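Local coordinates for glycosyl hydrolase family 2, TIM barrel domain protein (Faecalibacterium prausnitzii A2-165, PDB 6ED2) that is a gut-bacterial glycosyl hydrolase of family 2 that probably cleaves beta-glucuronides, releasing glucuronic acid from its conjugates, at residues T97-P102 against Q152-S157; V123-V128 against N146-N151; E323-R328 against R604-K609; A583-T588 against D595-G600. All blocks are in the same frame, centred on the assembly; numbering follows the deposited sequence.

How the contacts relate
Contacts 1 and 2 belong to the sugar-binding domain, contacts 3 and 4 to the TIM barrel; the centres of contacts 1 and 3 lie about 34 Å apart. Strands 152-161 and 120-125 neighbour each other in one antiparallel sheet, and contact 2 is nested inside the loop closed by contact 1. Backbone ladder and aromatic packing dominate contact 1, while contact 2 joins a hairpin turn to a loop through a small apolar patch and one asparagine. Contacts 1, 2 and 3 are only partly buried. Contact 4, the most buried, is nested within contact 3 and tied to it by the K609-D584 salt bridge. Charge carries contact 3; backbone bonds and a ring-amide stack carry contact 4.

Contact 1. Residues T97-P102 against Q152-S157; sequences TSFFVP and QFNKLS
T97 and F99 face L156 and N154 as antiparallel hydrogen-bonded pairs, with S98-K155 and F100-F153 as the non-hydrogen-bonded pairs. The two segments, on strands 92-101 and 152-161, neighbours in the antiparallel sheet of the family 2 sugar-binding domain, come within 4.4 Å, axis to axis, at 144°. F99 N gives its hydrogen to N154 O at 2.9 Å, and N154 N returns one to F99 O at 2.7 Å. On the face carrying F100 and F153, the rings make a T-shaped pair with planes 69° apart: F100 CD1 stands 3.8 Å above the F153 ring centre. CG of F100 lies anti to its backbone N (chi1 -171°), which brings CD1 within 3.3 Å of Q152 O. On the sheet's other side, the F99 ring receives N154 CB over one face, toward the rim, a CH-pi contact 3.6 Å from CZ, while L156 CB meets its edge at CE2. Substituting an alanine here for F153 would probably leave the F100 edge without the ring face it points into and remove the packing on A33 of the second subunit. The chemistry is two-sided: F99 and L156 pack inward on L42 and W46, whereas F100 and F153 help meet the second subunit.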
loop_
_atom_site.group_PDB
_atom_site.type_symbol
_atom_site.label_atom_id
_atom_site.label_comp_id
_atom_site.label_asym_id
_atom_site.label_seq_id
_atom_site.Cartn_x
_atom_site.Cartn_y
_atom_site.Cartn_z
ATOM N N THR A 97 37.857 6.405 -16.223
ATOM C CA THR A 97 37.924 5.106 -16.867
ATOM C C THR A 97 39.142 5.090 -17.779
ATOM O O THR A 97 39.954 6.017 -17.776
ATOM C CB THR A 97 36.618 4.779 -17.600
ATOM O OG1 THR A 97 36.685 3.439 -18.089
ATOM C CG2 THR A 97 36.356 5.740 -18.769
ATOM N N SER A 98 39.289 4.006 -18.528
ATOM C CA SER A 98 40.400 3.820 -19.445
ATOM C C SER A 98 39.829 3.407 -20.778
ATOM O O SER A 98 38.808 2.720 -20.839
ATOM C CB SER A 98 41.394 2.734 -18.979
ATOM O OG SER A 98 41.991 3.110 -17.756
ATOM N N PHE A 99 40.483 3.826 -21.849
ATOM C CA PHE A 99 40.034 3.410 -23.162
ATOM C C PHE A 99 41.251 3.129 -24.014
ATOM O O PHE A 99 42.320 3.725 -23.836
ATOM C CB PHE A 99 39.122 4.451 -23.840
ATOM C CG PHE A 99 39.772 5.791 -24.084
ATOM C CD1 PHE A 99 40.348 6.089 -25.314
ATOM C CD2 PHE A 99 39.780 6.767 -23.098
ATOM C CE1 PHE A 99 40.935 7.342 -25.548
ATOM C CE2 PHE A 99 40.364 8.023 -23.329
ATOM C CZ PHE A 99 40.945 8.300 -24.548
ATOM N N PHE A 100 41.079 2.192 -24.923
ATOM C CA PHE A 100 42.156 1.751 -25.776
ATOM C C PHE A 100 41.994 2.419 -27.122
ATOM O O PHE A 100 40.893 2.433 -27.680
ATOM C CB PHE A 100 42.147 0.232 -25.947
ATOM C CG PHE A 100 43.375 -0.291 -26.637
ATOM C CD1 PHE A 100 44.547 -0.495 -25.926
ATOM C CD2 PHE A 100 43.368 -0.537 -28.005
ATOM C CE1 PHE A 100 45.685 -0.972 -26.561
ATOM C CE2 PHE A 100 44.499 -1.011 -28.647
ATOM C CZ PHE A 100 45.657 -1.235 -27.926
ATOM N N VAL A 101 43.086 2.946 -27.648
ATOM C CA VAL A 101 43.091 3.511 -28.992
ATOM C C VAL A 101 43.885 2.564 -29.883
ATOM O O VAL A 101 45.094 2.409 -29.684
ATOM C CB VAL A 101 43.690 4.924 -29.015
ATOM C CG1 VAL A 101 43.762 5.428 -30.449
ATOM C CG2 VAL A 101 42.869 5.863 -28.137
ATOM N N PRO A 102 43.260 1.926 -30.863
ATOM C CA PRO A 102 43.995 0.992 -31.722
ATOM C C PRO A 102 45.089 1.698 -32.507
ATOM O O PRO A 102 44.983 2.880 -32.847
ATOM C CB PRO A 102 42.913 0.439 -32.656
ATOM C CG PRO A 102 41.609 0.729 -31.970
ATOM C CD PRO A 102 41.823 1.976 -31.171
ATOM N N GLN A 152 47.605 1.817 -27.169
ATOM C CA GLN A 152 47.773 1.745 -25.726
ATOM C C GLN A 152 46.472 2.141 -25.058
ATOM O O GLN A 152 45.529 2.617 -25.702
ATOM C CB GLN A 152 48.913 2.643 -25.235
ATOM C CG GLN A 152 50.224 2.352 -25.915
ATOM C CD GLN A 152 51.299 3.315 -25.519
ATOM O OE1 GLN A 152 51.532 3.547 -24.332
ATOM N NE2 GLN A 152 51.965 3.895 -26.513
ATOM N N PHE A 153 46.436 1.934 -23.744
ATOM C CA PHE A 153 45.335 2.427 -22.940
ATOM C C PHE A 153 45.557 3.897 -22.583
ATOM O O PHE A 153 46.692 4.373 -22.484
ATOM C CB PHE A 153 45.163 1.576 -21.682
ATOM C CG PHE A 153 44.480 0.269 -21.948
ATOM C CD1 PHE A 153 43.096 0.214 -22.112
ATOM C CD2 PHE A 153 45.220 -0.901 -22.077
ATOM C CE1 PHE A 153 42.450 -0.982 -22.385
ATOM C CE2 PHE A 153 44.587 -2.119 -22.354
ATOM C CZ PHE A 153 43.198 -2.162 -22.499
ATOM N N ASN A 154 44.448 4.615 -22.420
ATOM C CA ASN A 154 44.451 6.036 -22.119
ATOM C C ASN A 154 43.512 6.308 -20.958
ATOM O O ASN A 154 42.451 5.685 -20.854
ATOM C CB ASN A 154 44.035 6.834 -23.358
ATOM C CG ASN A 154 45.044 6.705 -24.484
ATOM O OD1 ASN A 154 45.946 7.530 -24.603
ATOM N ND2 ASN A 154 44.913 5.662 -25.297
ATOM N N LYS A 155 43.904 7.234 -20.086
ATOM C CA LYS A 155 43.102 7.569 -18.919
ATOM C C LYS A 155 42.125 8.695 -19.249
ATOM O O LYS A 155 42.522 9.749 -19.758
ATOM C CB LYS A 155 43.982 7.970 -17.741
ATOM C CG LYS A 155 43.154 8.366 -16.532
ATOM C CD LYS A 155 43.860 8.038 -15.240
ATOM C CE LYS A 155 43.834 6.552 -14.974
ATOM N NZ LYS A 155 44.620 6.247 -13.748
ATOM N N LEU A 156 40.847 8.462 -18.969
ATOM C CA LEU A 156 39.798 9.458 -19.125
ATOM C C LEU A 156 39.321 9.846 -17.739
ATOM O O LEU A 156 38.784 9.003 -17.012
ATOM C CB LEU A 156 38.643 8.908 -19.955
ATOM C CG LEU A 156 37.372 9.738 -20.040
ATOM C CD1 LEU A 156 37.692 11.179 -20.483
ATOM C CD2 LEU A 156 36.429 9.047 -21.014
ATOM N N SER A 157 39.526 11.109 -17.371
ATOM C CA SER A 157 39.060 11.639 -16.095
ATOM C C SER A 157 38.092 12.782 -16.348
ATOM O O SER A 157 38.376 13.674 -17.151
ATOM C CB SER A 157 40.220 12.131 -15.230
ATOM O OG SER A 157 41.263 11.180 -15.237
#

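Contact 2. Residues V123-V128 against N146-N151; sequences VFVNGV and NIVRYN
I147 CG2 is the apolar centre, wedged between the two valines that flank the tip of a hairpin. It lies 3.7 Å from V128 CG2 and 4.1 Å from V125 CG1, and it also rests on the backbone at V125 O, 3.5 Å away. The other branch of the isoleucine runs past V128, its CD1 touching V128 CG2 at 3.8 Å. V148 comes in beside it and sets its CG1 against V125 CG1, while its side chain also packs on F99 and V101 of strand 92-101. The hairpin itself joins strands 120-125 and 128-134 of the sugar-binding domain through a type I' turn from V125 to V128, closed by V125 N to V128 O at 2.9 Å and by the return bond from V128 N to V125 O. G127 occupies the turn position where a side chain would collide with the carbonyl O of N126. Beyond the valines the contact becomes polar. With CG anti to the carbonyl carbon (chi1 -58°), N126 points its amide at the loop, and ND2 donates to I147 O at 3.2 Å; I147 O lies in the amide plane, but ND2 approaches from 38° above the carbonyl plane. The R149 guanidinium stacks on this amide, planes 19° apart, with N126 OD1 3.3 Å from NH2 over the guanidinium face, too badly angled to be a hydrogen bond. N126 OD1 instead accepts from K155 N, and N126 ND2 also reaches N154 OD1, which takes the backbone N of R149 as well.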
loop_
_atom_site.group_PDB
_atom_site.type_symbol
_atom_site.label_atom_id
_atom_site.label_comp_id
_atom_site.label_asym_id
_atom_site.label_seq_id
_atom_site.Cartn_x
_atom_site.Cartn_y
_atom_site.Cartn_z
ATOM N N VAL A 123 37.120 17.793 -18.742
ATOM C CA VAL A 123 37.561 16.485 -19.201
ATOM C C VAL A 123 39.076 16.496 -19.369
ATOM O O VAL A 123 39.636 17.397 -20.006
ATOM C CB VAL A 123 36.856 16.094 -20.507
ATOM C CG1 VAL A 123 37.388 14.765 -21.043
ATOM C CG2 VAL A 123 35.354 16.036 -20.268
ATOM N N PHE A 124 39.732 15.491 -18.796
ATOM C CA PHE A 124 41.163 15.280 -18.927
ATOM C C PHE A 124 41.409 13.925 -19.575
ATOM O O PHE A 124 40.738 12.938 -19.252
ATOM C CB PHE A 124 41.862 15.332 -17.566
ATOM C CG PHE A 124 41.594 16.592 -16.796
ATOM C CD1 PHE A 124 42.526 17.615 -16.775
ATOM C CD2 PHE A 124 40.407 16.756 -16.084
ATOM C CE1 PHE A 124 42.281 18.782 -16.063
ATOM C CE2 PHE A 124 40.156 17.927 -15.379
ATOM C CZ PHE A 124 41.097 18.937 -15.373
ATOM N N VAL A 125 42.361 13.884 -20.501
ATOM C CA VAL A 125 42.856 12.638 -21.059
ATOM C C VAL A 125 44.358 12.577 -20.788
ATOM O O VAL A 125 45.096 13.511 -21.124
ATOM C CB VAL A 125 42.526 12.516 -22.551
ATOM C CG1 VAL A 125 43.324 11.390 -23.199
ATOM C CG2 VAL A 125 41.040 12.262 -22.708
ATOM N N ASN A 126 44.797 11.500 -20.136
ATOM C CA ASN A 126 46.189 11.362 -19.699
ATOM C C ASN A 126 46.659 12.607 -18.962
ATOM O O ASN A 126 47.760 13.105 -19.187
ATOM C CB ASN A 126 47.109 11.053 -20.880
ATOM C CG ASN A 126 46.694 9.793 -21.614
ATOM O OD1 ASN A 126 46.249 8.819 -20.988
ATOM N ND2 ASN A 126 46.796 9.812 -22.944
ATOM N N GLY A 127 45.805 13.131 -18.091
ATOM C CA GLY A 127 46.175 14.255 -17.267
ATOM C C GLY A 127 46.073 15.625 -17.910
ATOM O O GLY A 127 46.277 16.619 -17.209
ATOM N N VAL A 128 45.762 15.739 -19.204
ATOM C CA VAL A 128 45.704 17.044 -19.852
ATOM C C VAL A 128 44.252 17.400 -20.168
ATOM O O VAL A 128 43.497 16.579 -20.714
ATOM C CB VAL A 128 46.614 17.119 -21.100
ATOM C CG1 VAL A 128 47.635 15.983 -21.134
ATOM C CG2 VAL A 128 45.838 17.201 -22.386
ATOM N N ASN A 146 45.772 14.391 -30.665
ATOM C CA ASN A 146 47.188 14.568 -30.374
ATOM C C ASN A 146 47.525 14.352 -28.918
ATOM O O ASN A 146 48.645 14.659 -28.515
ATOM C CB ASN A 146 47.656 15.959 -30.796
ATOM C CG ASN A 146 47.435 16.209 -32.262
ATOM O OD1 ASN A 146 46.867 17.228 -32.644
ATOM N ND2 ASN A 146 47.851 15.259 -33.097
ATOM N N ILE A 147 46.589 13.841 -28.120
ATOM C CA ILE A 147 46.842 13.585 -26.713
ATOM C C ILE A 147 46.942 12.092 -26.398
ATOM O O ILE A 147 47.615 11.719 -25.430
ATOM C CB ILE A 147 45.749 14.255 -25.850
ATOM C CG1 ILE A 147 45.597 15.727 -26.239
ATOM C CG2 ILE A 147 46.078 14.145 -24.386
ATOM C CD1 ILE A 147 46.853 16.545 -25.981
ATOM N N VAL A 148 46.295 11.236 -27.173
ATOM C CA VAL A 148 46.242 9.812 -26.861
ATOM C C VAL A 148 47.543 9.135 -27.269
ATOM O O VAL A 148 48.251 9.581 -28.181
ATOM C CB VAL A 148 45.039 9.146 -27.557
ATOM C CG1 VAL A 148 43.735 9.610 -26.920
ATOM C CG2 VAL A 148 45.066 9.446 -29.051
ATOM N N ARG A 149 47.860 8.039 -26.584
ATOM C CA ARG A 149 48.894 7.118 -27.035
ATOM C C ARG A 149 48.228 6.021 -27.853
ATOM O O ARG A 149 47.227 5.438 -27.418
ATOM C CB ARG A 149 49.655 6.515 -25.853
ATOM C CG ARG A 149 50.088 7.503 -24.786
ATOM C CD ARG A 149 49.860 6.899 -23.405
ATOM N NE ARG A 149 50.170 7.824 -22.313
ATOM C CZ ARG A 149 49.669 7.715 -21.082
ATOM N NH1 ARG A 149 50.007 8.600 -20.139
ATOM N NH2 ARG A 149 48.821 6.721 -20.794
ATOM N N TYR A 150 48.781 5.745 -29.031
ATOM C CA TYR A 150 48.187 4.811 -29.979
ATOM C C TYR A 150 48.605 3.367 -29.682
ATOM O O TYR A 150 49.734 3.104 -29.268
ATOM C CB TYR A 150 48.560 5.217 -31.409
ATOM C CG TYR A 150 47.832 6.481 -31.824
ATOM C CD1 TYR A 150 46.649 6.423 -32.573
ATOM C CD2 TYR A 150 48.293 7.732 -31.428
ATOM C CE1 TYR A 150 45.966 7.578 -32.926
ATOM C CE2 TYR A 150 47.617 8.892 -31.780
ATOM C CZ TYR A 150 46.462 8.807 -32.530
ATOM O OH TYR A 150 45.806 9.960 -32.864
ATOM N N ASN A 151 47.664 2.442 -29.881
ATOM C CA ASN A 151 47.788 1.041 -29.466
ATOM C C ASN A 151 48.145 0.915 -27.984
ATOM O O ASN A 151 48.874 0.010 -27.572
ATOM C CB ASN A 151 48.782 0.266 -30.334
ATOM C CG ASN A 151 48.302 -1.156 -30.620
ATOM O OD1 ASN A 151 47.219 -1.361 -31.202
ATOM N ND2 ASN A 151 49.093 -2.150 -30.195
#

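Contact 3. Residues E323-R328 against R604-K609; sequences EDADIR and RQRQPK
D324, D326 and R604 form a salt-bridge network between two loops of the TIM barrel, one following strand 312-320 and the other following its parallel neighbour, strand 574-580. R604 grips D324 side-on: NE donates to OD2 at 2.8 Å, in the guanidinium plane, and NH2 to OD1 at 2.9 Å. The planes of the two groups are 35° apart, and NH2 meets OD1 from above the carboxylate plane. The extended R604 chain, with CG anti to the backbone N (chi1 -162°), carries the guanidinium far enough for NH1 to reach D326 OD1, at 3.1 Å; this bond is weak, and here the planes stand almost perpendicular, at 87°. The other oxygen of D326, OD2, receives Q605 NE2 at 2.8 Å on its syn lone pair. D326 and Q605 also pack against Q605 and D326 of the second subunit. R606 works from the backbone side: its NH2 donates to D324 O at 3.0 Å and its NH1 to R604 O at 2.8 Å, while its NE pairs with D340. A water bridges D326 N and R604 O. Y193 OH bonds R604 NH2, and D324 OD1 also accepts Q586 N. Two bonds to two oxygens fix the rotation of the D324 carboxylate, which in turn holds the backbone at Q586; the positive charge of R604, shared by two aspartates, is probably well balanced in this partly buried site.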
loop_
_atom_site.group_PDB
_atom_site.type_symbol
_atom_site.label_atom_id
_atom_site.label_comp_id
_atom_site.label_asym_id
_atom_site.label_seq_id
_atom_site.Cartn_x
_atom_site.Cartn_y
_atom_site.Cartn_z
ATOM N N GLU A 323 13.025 12.444 -17.310
ATOM C CA GLU A 323 14.006 11.366 -17.384
ATOM C C GLU A 323 14.245 10.951 -15.937
ATOM O O GLU A 323 15.043 11.549 -15.213
ATOM C CB GLU A 323 15.275 11.813 -18.096
ATOM C CG GLU A 323 15.130 11.915 -19.602
ATOM C CD GLU A 323 16.453 12.279 -20.271
ATOM O OE1 GLU A 323 17.037 13.334 -19.908
ATOM O OE2 GLU A 323 16.917 11.502 -21.136
ATOM N N ASP A 324 13.495 9.945 -15.496
ATOM C CA ASP A 324 13.458 9.590 -14.086
ATOM C C ASP A 324 12.998 8.143 -13.978
ATOM O O ASP A 324 12.036 7.753 -14.647
ATOM C CB ASP A 324 12.504 10.535 -13.325
ATOM C CG ASP A 324 12.207 10.064 -11.906
ATOM O OD1 ASP A 324 12.766 10.653 -10.957
ATOM O OD2 ASP A 324 11.395 9.117 -11.736
ATOM N N ALA A 325 13.686 7.357 -13.151
ATOM C CA ALA A 325 13.281 5.983 -12.870
ATOM C C ALA A 325 13.936 5.562 -11.562
ATOM O O ALA A 325 14.830 6.242 -11.050
ATOM C CB ALA A 325 13.653 5.027 -14.017
ATOM N N ASP A 326 13.478 4.427 -11.023
ATOM C CA ASP A 326 14.086 3.880 -9.807
ATOM C C ASP A 326 15.576 3.616 -10.000
ATOM O O ASP A 326 16.028 3.263 -11.094
ATOM C CB ASP A 326 13.391 2.582 -9.386
ATOM C CG ASP A 326 12.008 2.824 -8.766
ATOM O OD1 ASP A 326 11.800 3.884 -8.131
ATOM O OD2 ASP A 326 11.130 1.941 -8.907
ATOM N N ILE A 327 16.343 3.856 -8.936
ATOM C CA ILE A 327 17.755 3.488 -8.856
ATOM C C ILE A 327 18.661 4.393 -9.692
ATOM O O ILE A 327 19.636 4.949 -9.171
ATOM C CB ILE A 327 17.951 2.003 -9.236
ATOM C CG1 ILE A 327 17.130 1.115 -8.286
ATOM C CG2 ILE A 327 19.427 1.650 -9.212
ATOM C CD1 ILE A 327 17.352 -0.379 -8.459
ATOM N N ARG A 328 18.369 4.549 -10.981
ATOM C CA ARG A 328 19.316 5.179 -11.906
ATOM C C ARG A 328 19.167 6.701 -12.030
ATOM O O ARG A 328 19.930 7.321 -12.786
ATOM C CB ARG A 328 19.183 4.558 -13.304
ATOM C CG ARG A 328 18.054 5.159 -14.154
ATOM C CD ARG A 328 17.652 4.214 -15.310
ATOM N NE ARG A 328 17.262 2.915 -14.780
ATOM C CZ ARG A 328 18.035 1.833 -14.802
ATOM N NH1 ARG A 328 19.241 1.869 -15.372
ATOM N NH2 ARG A 328 17.589 0.706 -14.261
ATOM N N ARG A 604 5.971 5.012 -10.760
ATOM C CA ARG A 604 7.362 5.099 -11.178
ATOM C C ARG A 604 7.872 3.766 -11.729
ATOM O O ARG A 604 8.821 3.746 -12.522
ATOM C CB ARG A 604 8.217 5.565 -9.994
ATOM C CG ARG A 604 9.578 6.100 -10.397
ATOM C CD ARG A 604 10.411 6.439 -9.187
ATOM N NE ARG A 604 11.476 7.387 -9.501
ATOM C CZ ARG A 604 12.581 7.534 -8.782
ATOM N NH1 ARG A 604 12.786 6.759 -7.721
ATOM N NH2 ARG A 604 13.476 8.459 -9.118
ATOM N N GLN A 605 7.274 2.650 -11.301
ATOM C CA GLN A 605 7.568 1.314 -11.804
ATOM C C GLN A 605 6.808 1.003 -13.086
ATOM O O GLN A 605 6.829 -0.142 -13.556
ATOM C CB GLN A 605 7.234 0.272 -10.727
ATOM C CG GLN A 605 8.055 0.451 -9.446
ATOM C CD GLN A 605 7.611 1.640 -8.579
ATOM O OE1 GLN A 605 6.423 1.949 -8.498
ATOM N NE2 GLN A 605 8.576 2.311 -7.933
ATOM N N ARG A 606 6.097 1.996 -13.621
ATOM C CA ARG A 606 5.520 1.938 -14.958
ATOM C C ARG A 606 4.300 1.028 -15.009
ATOM O O ARG A 606 4.105 0.281 -15.970
ATOM C CB ARG A 606 6.553 1.515 -15.994
ATOM C CG ARG A 606 7.253 2.683 -16.645
ATOM C CD ARG A 606 7.885 3.643 -15.645
ATOM N NE ARG A 606 8.645 4.671 -16.347
ATOM C CZ ARG A 606 9.305 5.666 -15.759
ATOM N NH1 ARG A 606 9.321 5.781 -14.437
ATOM N NH2 ARG A 606 9.961 6.549 -16.506
ATOM N N GLN A 607 3.464 1.107 -13.976
ATOM C CA GLN A 607 2.167 0.461 -14.028
ATOM C C GLN A 607 1.067 1.511 -13.926
ATOM O O GLN A 607 1.270 2.564 -13.324
ATOM C CB GLN A 607 2.006 -0.574 -12.904
ATOM C CG GLN A 607 3.062 -1.640 -12.907
ATOM C CD GLN A 607 3.024 -2.521 -14.158
ATOM O OE1 GLN A 607 2.028 -2.549 -14.898
ATOM N NE2 GLN A 607 4.120 -3.253 -14.394
ATOM N N PRO A 608 -0.112 1.251 -14.484
ATOM C CA PRO A 608 -1.154 2.287 -14.493
ATOM C C PRO A 608 -1.722 2.552 -13.107
ATOM O O PRO A 608 -1.855 1.645 -12.282
ATOM C CB PRO A 608 -2.222 1.715 -15.428
ATOM C CG PRO A 608 -2.003 0.265 -15.407
ATOM C CD PRO A 608 -0.529 0.048 -15.213
ATOM N N LYS A 609 -2.032 3.821 -12.856
ATOM C CA LYS A 609 -2.964 4.181 -11.805
ATOM C C LYS A 609 -4.356 4.300 -12.409
ATOM O O LYS A 609 -4.541 4.207 -13.626
ATOM C CB LYS A 609 -2.563 5.486 -11.121
ATOM C CG LYS A 609 -1.180 5.491 -10.462
ATOM C CD LYS A 609 -1.077 6.753 -9.571
ATOM C CE LYS A 609 0.276 7.358 -9.629
ATOM N NZ LYS A 609 0.284 8.718 -8.981
HETATM O O HOH W 1 9.245 8.532 -13.277
HETATM O O HOH W 2 11.634 2.929 -12.188
#

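Contact 4. Residues A583-T588 against D595-G600; sequences ADFQTT and DGNKKG. With FMT (formic acid), chain G.
F585 and N597 form a single antiparallel bridge in the long connection after barrel strand 574-580, and N597 also opens an Asx turn. N597 N donates to F585 O at 2.7 Å; the return bond, F585 N to N597 O, is longer at 3.3 Å. Swung away from its own N (chi1 -173°), the N597 amide lies over one face of the F585 ring, planes 18° apart, CB making a CH-pi contact 3.5 Å from CZ. N597 OD1 closes the turn by accepting K599 N at 2.9 Å. O1 of a formic acid molecule, probably from the crystallisation liquor, accepts from N597 ND2 at 3.0 Å and K599 NZ at 2.8 Å, consistent with the asparagine-x-lysine motif by which beta-glucuronidases recognise the glucuronate carboxylate. D584 OD1 accepts G600 N at 2.9 Å and pairs with K609, while OD2 lies against K598 CD. Putting an alanine here at D584 would probably leave K609 without its charged mate and the G600 amide without its acceptor. Around segments 583-588 and 595-600, the backbone of K598 hydrogen-bonds to N540 beyond strand 531-535 and that of D584 to F602 before helix 610-621, while the D595 carboxylate salt-bridges K546 of the fourth subunit.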
loop_
_atom_site.group_PDB
_atom_site.type_symbol
_atom_site.label_atom_id
_atom_site.label_comp_id
_atom_site.label_asym_id
_atom_site.label_seq_id
_atom_site.Cartn_x
_atom_site.Cartn_y
_atom_site.Cartn_z
ATOM N N ALA A 583 4.615 9.804 -15.120
ATOM C CA ALA A 583 4.864 8.848 -14.049
ATOM C C ALA A 583 5.352 9.571 -12.799
ATOM O O ALA A 583 5.973 10.632 -12.886
ATOM C CB ALA A 583 5.885 7.781 -14.498
ATOM N N ASP A 584 5.070 8.981 -11.633
ATOM C CA ASP A 584 5.642 9.468 -10.384
ATOM C C ASP A 584 7.154 9.600 -10.529
ATOM O O ASP A 584 7.805 8.744 -11.135
ATOM C CB ASP A 584 5.326 8.519 -9.214
ATOM C CG ASP A 584 3.811 8.277 -9.005
ATOM O OD1 ASP A 584 2.971 9.156 -9.327
ATOM O OD2 ASP A 584 3.473 7.183 -8.484
ATOM N N PHE A 585 7.710 10.681 -9.977
ATOM C CA PHE A 585 9.123 10.983 -10.157
ATOM C C PHE A 585 9.644 11.624 -8.886
ATOM O O PHE A 585 8.872 12.076 -8.033
ATOM C CB PHE A 585 9.367 11.901 -11.375
ATOM C CG PHE A 585 8.710 13.271 -11.267
ATOM C CD1 PHE A 585 9.397 14.345 -10.719
ATOM C CD2 PHE A 585 7.417 13.481 -11.727
ATOM C CE1 PHE A 585 8.798 15.599 -10.614
ATOM C CE2 PHE A 585 6.809 14.740 -11.634
ATOM C CZ PHE A 585 7.505 15.802 -11.082
ATOM N N GLN A 586 10.972 11.679 -8.781
ATOM C CA GLN A 586 11.631 12.121 -7.560
ATOM C C GLN A 586 11.784 13.641 -7.521
ATOM O O GLN A 586 12.172 14.274 -8.512
ATOM C CB GLN A 586 13.010 11.477 -7.421
ATOM C CG GLN A 586 13.523 11.523 -5.997
ATOM C CD GLN A 586 12.593 10.768 -5.074
ATOM O OE1 GLN A 586 12.209 9.635 -5.372
ATOM N NE2 GLN A 586 12.181 11.401 -3.976
ATOM N N THR A 587 11.516 14.206 -6.355
ATOM C CA THR A 587 11.709 15.615 -6.024
ATOM C C THR A 587 12.623 15.693 -4.812
ATOM O O THR A 587 12.968 14.679 -4.206
ATOM C CB THR A 587 10.374 16.300 -5.712
ATOM O OG1 THR A 587 9.864 15.778 -4.473
ATOM C CG2 THR A 587 9.354 16.044 -6.831
ATOM N N THR A 588 12.993 16.909 -4.433
ATOM C CA THR A 588 13.645 17.094 -3.146
ATOM C C THR A 588 12.679 16.745 -2.015
ATOM O O THR A 588 11.462 16.674 -2.210
ATOM C CB THR A 588 14.123 18.537 -2.994
ATOM O OG1 THR A 588 13.013 19.409 -3.221
ATOM C CG2 THR A 588 15.206 18.846 -4.019
ATOM N N ASP A 595 7.481 11.011 -0.825
ATOM C CA ASP A 595 8.542 10.362 -1.603
ATOM C C ASP A 595 8.462 10.780 -3.078
ATOM O O ASP A 595 8.136 9.997 -3.973
ATOM C CB ASP A 595 8.477 8.836 -1.461
ATOM C CG ASP A 595 9.681 8.130 -2.103
ATOM O OD1 ASP A 595 10.689 8.818 -2.425
ATOM O OD2 ASP A 595 9.619 6.887 -2.284
ATOM N N GLY A 596 8.748 12.050 -3.304
ATOM C CA GLY A 596 8.684 12.579 -4.647
ATOM C C GLY A 596 7.280 13.019 -5.016
ATOM O O GLY A 596 6.381 13.168 -4.177
ATOM N N ASN A 597 7.102 13.223 -6.316
ATOM C CA ASN A 597 5.879 13.777 -6.873
ATOM C C ASN A 597 4.959 12.630 -7.250
ATOM O O ASN A 597 5.399 11.678 -7.896
ATOM C CB ASN A 597 6.212 14.631 -8.102
ATOM C CG ASN A 597 5.004 15.386 -8.660
ATOM O OD1 ASN A 597 4.001 14.783 -9.053
ATOM N ND2 ASN A 597 5.115 16.710 -8.731
ATOM N N LYS A 598 3.686 12.724 -6.860
ATOM C CA LYS A 598 2.749 11.617 -7.025
ATOM C C LYS A 598 1.604 11.971 -7.972
ATOM O O LYS A 598 0.497 11.438 -7.854
ATOM C CB LYS A 598 2.217 11.162 -5.667
ATOM C CG LYS A 598 3.269 10.406 -4.849
ATOM C CD LYS A 598 3.709 9.143 -5.593
ATOM C CE LYS A 598 4.434 8.140 -4.690
ATOM N NZ LYS A 598 5.824 8.553 -4.350
ATOM N N LYS A 599 1.854 12.864 -8.922
ATOM C CA LYS A 599 0.875 13.177 -9.950
ATOM C C LYS A 599 0.992 12.248 -11.162
ATOM O O LYS A 599 0.335 12.487 -12.181
ATOM C CB LYS A 599 1.012 14.648 -10.365
ATOM C CG LYS A 599 0.832 15.650 -9.199
ATOM C CD LYS A 599 0.423 17.044 -9.723
ATOM C CE LYS A 599 0.166 18.069 -8.597
ATOM N NZ LYS A 599 1.343 18.375 -7.719
ATOM N N GLY A 600 1.795 11.189 -11.062
ATOM C CA GLY A 600 1.950 10.289 -12.191
ATOM C C GLY A 600 0.614 9.713 -12.637
ATOM O O GLY A 600 -0.261 9.408 -11.824
HETATM C C FMT G . 3.416 20.063 -9.567
HETATM O O1 FMT G . 3.279 18.850 -9.716
HETATM O O2 FMT G . 4.292 20.553 -8.852
HETATM O O HOH W 3 9.815 8.837 -6.232
#